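Local coordinates for protein lactate dehydrogenase, adjacent gene encodes predicted malate dehydrogenase (Cryptosporidium parvum, PDB 4ND4) that probably catalyses the reversible, NAD-dependent interconversion of (S)-lactate and pyruvate, as a tetrameric member of the lactate/malate dehydrogenase superfamily, at residues 12-17 and 231-236; 75-80 and 118-123. All coordinates share one frame; numbering follows the deposited sequence.

Interaction 1 (12-17 and 231-236). With NAD (nicotinamide-adenine-dinucleotide), chain C; PYR (pyruvic acid), chain D.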
# COMPACT_ATOMS: atom_id res chain seq x y z
N SER A 12 14.03 -2.12 -22.68
CA SER A 12 14.20 -2.70 -21.36
C SER A 12 15.55 -2.34 -20.76
O SER A 12 16.19 -3.17 -20.10
CB SER A 12 14.01 -4.21 -21.43
OG SER A 12 12.75 -4.51 -22.02
N GLY A 13 15.96 -1.10 -20.96
CA GLY A 13 17.17 -0.57 -20.35
C GLY A 13 16.91 -0.09 -18.94
O GLY A 13 16.09 -0.66 -18.22
N GLN A 14 17.59 0.99 -18.55
CA GLN A 14 17.55 1.47 -17.17
C GLN A 14 16.14 1.83 -16.72
O GLN A 14 15.67 1.36 -15.68
CB GLN A 14 18.50 2.66 -16.99
CG GLN A 14 19.98 2.35 -17.18
CD GLN A 14 20.61 1.64 -15.99
OE1 GLN A 14 20.36 0.45 -15.75
NE2 GLN A 14 21.44 2.36 -15.25
N ILE A 15 15.44 2.63 -17.52
CA ILE A 15 14.09 3.08 -17.16
C ILE A 15 13.08 1.95 -17.30
O ILE A 15 12.27 1.72 -16.40
CB ILE A 15 13.64 4.29 -18.01
CG1 ILE A 15 14.52 5.50 -17.71
CG2 ILE A 15 12.18 4.63 -17.74
CD1 ILE A 15 14.43 6.59 -18.75
N GLY A 16 13.13 1.26 -18.44
CA GLY A 16 12.22 0.16 -18.73
C GLY A 16 12.15 -0.90 -17.65
O GLY A 16 11.06 -1.36 -17.30
N GLY A 17 13.30 -1.29 -17.13
CA GLY A 17 13.37 -2.31 -16.08
C GLY A 17 12.73 -1.86 -14.78
O GLY A 17 12.04 -2.63 -14.12
N THR A 231 21.72 8.79 -17.88
CA THR A 231 20.82 9.82 -17.34
C THR A 231 19.90 9.24 -16.26
O THR A 231 19.90 8.03 -16.00
CB THR A 231 20.00 10.47 -18.48
OG1 THR A 231 19.60 9.47 -19.42
CG2 THR A 231 20.84 11.51 -19.22
N ALA A 232 19.11 10.11 -15.62
CA ALA A 232 18.18 9.71 -14.56
C ALA A 232 17.25 8.58 -15.01
O ALA A 232 16.83 8.53 -16.15
CB ALA A 232 17.35 10.90 -14.12
N TYR A 233 16.93 7.67 -14.09
CA TYR A 233 16.03 6.56 -14.44
C TYR A 233 15.07 6.10 -13.34
O TYR A 233 14.00 5.57 -13.64
CB TYR A 233 16.84 5.39 -15.01
CG TYR A 233 17.87 4.79 -14.08
CD1 TYR A 233 17.65 3.56 -13.48
CD2 TYR A 233 19.07 5.44 -13.81
CE1 TYR A 233 18.59 2.99 -12.63
CE2 TYR A 233 20.01 4.89 -12.96
CZ TYR A 233 19.77 3.66 -12.38
OH TYR A 233 20.70 3.11 -11.53
N PHE A 234 15.42 6.32 -12.07
CA PHE A 234 14.50 5.98 -10.98
C PHE A 234 13.22 6.84 -11.00
O PHE A 234 12.12 6.30 -10.97
CB PHE A 234 15.19 6.10 -9.62
CG PHE A 234 16.20 5.02 -9.36
CD1 PHE A 234 17.56 5.30 -9.37
CD2 PHE A 234 15.79 3.72 -9.10
CE1 PHE A 234 18.49 4.30 -9.12
CE2 PHE A 234 16.72 2.71 -8.86
CZ PHE A 234 18.07 3.01 -8.87
N ALA A 235 13.38 8.16 -11.04
CA ALA A 235 12.22 9.07 -11.02
C ALA A 235 11.42 9.06 -12.33
O ALA A 235 10.19 9.03 -12.28
CB ALA A 235 12.65 10.49 -10.66
N PRO A 236 12.10 9.06 -13.49
CA PRO A 236 11.35 8.97 -14.74
C PRO A 236 10.49 7.70 -14.84
O PRO A 236 9.39 7.75 -15.40
CB PRO A 236 12.44 8.96 -15.82
CG PRO A 236 13.60 9.64 -15.18
CD PRO A 236 13.54 9.26 -13.73
PA NAD C . 19.02 2.75 -21.90
O1A NAD C . 19.34 2.21 -20.54
O2A NAD C . 20.12 2.86 -22.93
O5B NAD C . 17.85 1.85 -22.52
C5B NAD C . 17.48 1.94 -23.89
C4B NAD C . 17.04 0.55 -24.34
O4B NAD C . 16.41 0.65 -25.61
C3B NAD C . 18.20 -0.43 -24.49
O3B NAD C . 18.01 -1.58 -23.65
C2B NAD C . 18.17 -0.84 -25.95
O2B NAD C . 18.48 -2.22 -26.16
C1B NAD C . 16.75 -0.51 -26.36
N9A NAD C . 16.57 -0.30 -27.81
C8A NAD C . 17.42 0.26 -28.69
N7A NAD C . 16.88 0.26 -29.93
C5A NAD C . 15.67 -0.31 -29.86
C6A NAD C . 14.57 -0.63 -30.79
N6A NAD C . 14.66 -0.33 -32.11
N1A NAD C . 13.47 -1.22 -30.28
C2A NAD C . 13.35 -1.54 -28.98
N3A NAD C . 14.31 -1.28 -28.08
C4A NAD C . 15.47 -0.68 -28.45
O3 NAD C . 18.31 4.21 -21.80
PN NAD C . 17.43 4.70 -20.54
O1N NAD C . 18.35 5.19 -19.46
O2N NAD C . 16.42 3.64 -20.20
O5D NAD C . 16.63 5.94 -21.17
C5D NAD C . 15.72 5.70 -22.24
C4D NAD C . 15.32 7.00 -22.92
O4D NAD C . 14.58 7.82 -22.00
C3D NAD C . 16.49 7.85 -23.38
O3D NAD C . 16.18 8.39 -24.67
C2D NAD C . 16.59 8.95 -22.34
O2D NAD C . 17.20 10.15 -22.84
C1D NAD C . 15.12 9.14 -22.01
N1N NAD C . 14.80 9.84 -20.75
C2N NAD C . 13.71 10.64 -20.76
C3N NAD C . 13.30 11.35 -19.64
C7N NAD C . 12.09 12.23 -19.66
O7N NAD C . 11.87 12.97 -18.71
N7N NAD C . 11.23 12.21 -20.68
C4N NAD C . 14.05 11.22 -18.47
C5N NAD C . 15.17 10.39 -18.47
C6N NAD C . 15.52 9.71 -19.63
C PYR D . 15.83 14.11 -17.51
O PYR D . 16.29 13.41 -16.58
OXT PYR D . 15.15 15.13 -17.31
CA PYR D . 16.08 13.71 -18.88
O3 PYR D . 15.21 13.89 -19.71
CB PYR D . 17.41 13.12 -19.23
O HOH W 1 21.20 5.53 -16.55

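Interaction 2 (75-80 and 118-123). With NAD (nicotinamide-adenine-dinucleotide), chain C; PYR (pyruvic acid), chain D.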
# COMPACT_ATOMS: atom_id res chain seq x y z
N VAL A 75 -1.73 -0.15 -22.10
CA VAL A 75 -0.78 0.96 -22.12
C VAL A 75 0.52 0.50 -22.76
O VAL A 75 0.99 -0.60 -22.51
CB VAL A 75 -0.49 1.47 -20.70
CG1 VAL A 75 0.43 2.68 -20.73
CG2 VAL A 75 -1.79 1.82 -19.99
N VAL A 76 1.10 1.37 -23.59
CA VAL A 76 2.43 1.13 -24.15
C VAL A 76 3.33 2.27 -23.70
O VAL A 76 3.02 3.43 -23.95
CB VAL A 76 2.39 1.09 -25.69
CG1 VAL A 76 3.80 0.99 -26.27
CG2 VAL A 76 1.53 -0.08 -26.17
N ILE A 77 4.44 1.93 -23.05
CA ILE A 77 5.40 2.93 -22.59
C ILE A 77 6.69 2.78 -23.40
O ILE A 77 7.34 1.74 -23.35
CB ILE A 77 5.69 2.80 -21.08
CG1 ILE A 77 4.38 2.75 -20.29
CG2 ILE A 77 6.54 3.97 -20.61
CD1 ILE A 77 4.56 2.68 -18.79
N ILE A 78 7.06 3.83 -24.13
CA ILE A 78 8.21 3.79 -25.04
C ILE A 78 9.45 4.39 -24.39
O ILE A 78 9.53 5.60 -24.17
CB ILE A 78 7.91 4.53 -26.36
CG1 ILE A 78 6.59 4.03 -26.96
CG2 ILE A 78 9.05 4.32 -27.35
CD1 ILE A 78 6.19 4.73 -28.25
N THR A 79 10.43 3.53 -24.10
CA THR A 79 11.71 3.96 -23.53
C THR A 79 12.89 3.73 -24.48
O THR A 79 14.03 4.06 -24.14
CB THR A 79 12.02 3.23 -22.21
OG1 THR A 79 12.65 1.97 -22.49
CG2 THR A 79 10.76 3.00 -21.39
N ALA A 80 12.63 3.15 -25.65
CA ALA A 80 13.68 2.73 -26.57
C ALA A 80 14.52 3.91 -27.05
O ALA A 80 13.98 4.95 -27.40
CB ALA A 80 13.07 2.00 -27.76
N ILE A 118 2.48 6.22 -23.85
CA ILE A 118 3.27 7.19 -23.09
C ILE A 118 4.71 7.14 -23.58
O ILE A 118 5.43 6.18 -23.29
CB ILE A 118 3.23 6.89 -21.58
CG1 ILE A 118 1.79 6.90 -21.06
CG2 ILE A 118 4.08 7.90 -20.82
CD1 ILE A 118 1.62 6.22 -19.71
N CYS A 119 5.13 8.16 -24.31
CA CYS A 119 6.50 8.25 -24.79
C CYS A 119 7.43 8.80 -23.70
O CYS A 119 7.05 9.71 -22.96
CB CYS A 119 6.58 9.12 -26.05
SG CYS A 119 8.20 9.11 -26.86
N ILE A 120 8.61 8.21 -23.58
CA ILE A 120 9.65 8.70 -22.66
C ILE A 120 10.93 9.10 -23.41
O ILE A 120 11.62 10.03 -23.01
CB ILE A 120 9.96 7.64 -21.58
CG1 ILE A 120 8.69 7.35 -20.78
CG2 ILE A 120 11.09 8.11 -20.67
CD1 ILE A 120 8.85 6.27 -19.73
N THR A 121 11.22 8.38 -24.49
CA THR A 121 12.36 8.63 -25.37
C THR A 121 12.61 10.11 -25.66
O THR A 121 11.69 10.83 -26.06
CB THR A 121 12.14 7.89 -26.71
OG1 THR A 121 11.87 6.50 -26.45
CG2 THR A 121 13.36 8.01 -27.61
N ASN A 122 13.85 10.55 -25.48
CA ASN A 122 14.25 11.93 -25.76
C ASN A 122 14.70 12.13 -27.21
O ASN A 122 15.15 11.18 -27.85
CB ASN A 122 15.38 12.37 -24.81
CG ASN A 122 14.86 13.02 -23.54
OD1 ASN A 122 13.91 13.80 -23.59
ND2 ASN A 122 15.49 12.73 -22.41
N PRO A 123 14.59 13.38 -27.73
CA PRO A 123 14.03 14.58 -27.10
C PRO A 123 12.50 14.51 -27.02
O PRO A 123 11.82 14.51 -28.04
CB PRO A 123 14.48 15.71 -28.03
CG PRO A 123 14.64 15.07 -29.36
CD PRO A 123 15.08 13.65 -29.09
PA NAD C . 19.02 2.75 -21.90
O1A NAD C . 19.34 2.21 -20.54
O2A NAD C . 20.12 2.86 -22.93
O5B NAD C . 17.85 1.85 -22.52
C5B NAD C . 17.48 1.94 -23.89
C4B NAD C . 17.04 0.55 -24.34
O4B NAD C . 16.41 0.65 -25.61
C3B NAD C . 18.20 -0.43 -24.49
O3B NAD C . 18.01 -1.58 -23.65
C2B NAD C . 18.17 -0.84 -25.95
O2B NAD C . 18.48 -2.22 -26.16
C1B NAD C . 16.75 -0.51 -26.36
N9A NAD C . 16.57 -0.30 -27.81
C8A NAD C . 17.42 0.26 -28.69
N7A NAD C . 16.88 0.26 -29.93
C5A NAD C . 15.67 -0.31 -29.86
C6A NAD C . 14.57 -0.63 -30.79
N6A NAD C . 14.66 -0.33 -32.11
N1A NAD C . 13.47 -1.22 -30.28
C2A NAD C . 13.35 -1.54 -28.98
N3A NAD C . 14.31 -1.28 -28.08
C4A NAD C . 15.47 -0.68 -28.45
O3 NAD C . 18.31 4.21 -21.80
PN NAD C . 17.43 4.70 -20.54
O1N NAD C . 18.35 5.19 -19.46
O2N NAD C . 16.42 3.64 -20.20
O5D NAD C . 16.63 5.94 -21.17
C5D NAD C . 15.72 5.70 -22.24
C4D NAD C . 15.32 7.00 -22.92
O4D NAD C . 14.58 7.82 -22.00
C3D NAD C . 16.49 7.85 -23.38
O3D NAD C . 16.18 8.39 -24.67
C2D NAD C . 16.59 8.95 -22.34
O2D NAD C . 17.20 10.15 -22.84
C1D NAD C . 15.12 9.14 -22.01
N1N NAD C . 14.80 9.84 -20.75
C2N NAD C . 13.71 10.64 -20.76
C3N NAD C . 13.30 11.35 -19.64
C7N NAD C . 12.09 12.23 -19.66
O7N NAD C . 11.87 12.97 -18.71
N7N NAD C . 11.23 12.21 -20.68
C4N NAD C . 14.05 11.22 -18.47
C5N NAD C . 15.17 10.39 -18.47
C6N NAD C . 15.52 9.71 -19.63
C PYR D . 15.83 14.11 -17.51
O PYR D . 16.29 13.41 -16.58
OXT PYR D . 15.15 15.13 -17.31
CA PYR D . 16.08 13.71 -18.88
O3 PYR D . 15.21 13.89 -19.71
CB PYR D . 17.41 13.12 -19.23

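Interaction 1 (12-17 and 231-236)
The amide of Gln14 lies stacked over one face of the Tyr233 ring, the two planes 25° apart, with NE2 3.6 Å from Tyr233 CZ and set toward the rim; over the opposite face, also toward the rim, lies Phe234 CD1. Tyr233 carries its ring in the position between backbone N and carbonyl carbon (chi1 61°), while the Gln14 chain bends at chi2 (-77°), which folds its amide back over the phenol. No direct hydrogen bond joins 12-17 to 231-236; one water takes a weak bond from Gln14 NE2 and donates to Thr231 O at 2.9 Å. Deeper in, Ile15 CG1 packs on Tyr233 CB at 3.6 Å, and its CD1 reaches Pro236 CB while also lying against the cofactor. Pro236 CG and Ala232 O border the nicotinamide ring, at 3.7 Å from NAD C4N and 3.4 Å from NAD C5N respectively. The backbone amides at the start of helix 14-26 hold the diphosphate with nearly straight bonds: Gln14 N donates to NAD O1A at 2.9 Å and Ile15 N to NAD O2N at 3.0 Å. Asp47 of a second subunit accepts from the amides of Tyr233, Phe234 and Ala235. Gly11, Gly13 and Gly16 match the GxGxxG turn of a Rossmann fold, and the contact closes this dinucleotide-binding turn against the C-terminal domain.

Interaction 2 (75-80 and 118-123)
Strands 75-78 and 116-119 run parallel, pairing Ile77 with Ile118 and Ile78 with Cys119, held by Ile118 N to Val76 O (2.8 Å) and Ile78 N to Ile118 O (3.0 Å). At the end of strand 75-78, Ile78 O accepts two amides from the chain just past strand 116-119, Ile120 N at 2.8 Å in its carbonyl plane and the longer Thr121 N tilted 25° from it. On the side of Ile77 and Ile118, the methyl CD1 of Ile120 presses on Ile77 CG2 at 3.4 Å, tighter than usual for carbons, and Ile118 CD1 meets Val75 CG1. Thr121 has its hydroxyl anti to the carbonyl carbon (chi1 -53°), which brings OG1 to Ala80 O at 2.8 Å as donor. Thr79 OG1 turns instead to Gly11 O. Asn122, ahead of a cis peptide to Pro123, has its OD1 taken by Leu124 N, which fixes the amide's flip with ND2 facing the ligands, 3.0 Å from PYR O3. Two amides thus satisfy the buried Ile78 O at the strand end, and Thr121 OG1 serves Ala80 O in the loop after it; beyond, Ile120 O accepts from the carboxamide NAD N7N, and Asn122 ND2 donates to both NAD O2D and pyruvate.

Both contacts are buried and both border the same NAD and pyruvate, but they stand differently in the fold. Interaction 2 lies within the parallel sheet of the NAD-binding domain, between neighbouring strands of one beta-alpha-beta unit, and is written mostly in main-chain hydrogen bonds. Interaction 1 spans the two domains, and a second subunit bonds to its 231-236 side; side-chain packing and a stacked amide do the joining, with a water only a weak bridge. Along the chain, interaction 2 is nested inside the loop that interaction 1 closes. They meet where Ile15 packs on Ile120 and Thr79, so the first turn of helix 14-26 packs on the loops that follow strands 75-78 and 116-119. Helix 234-248, begun in interaction 1, also covers Val75, Ile118 and Ile120.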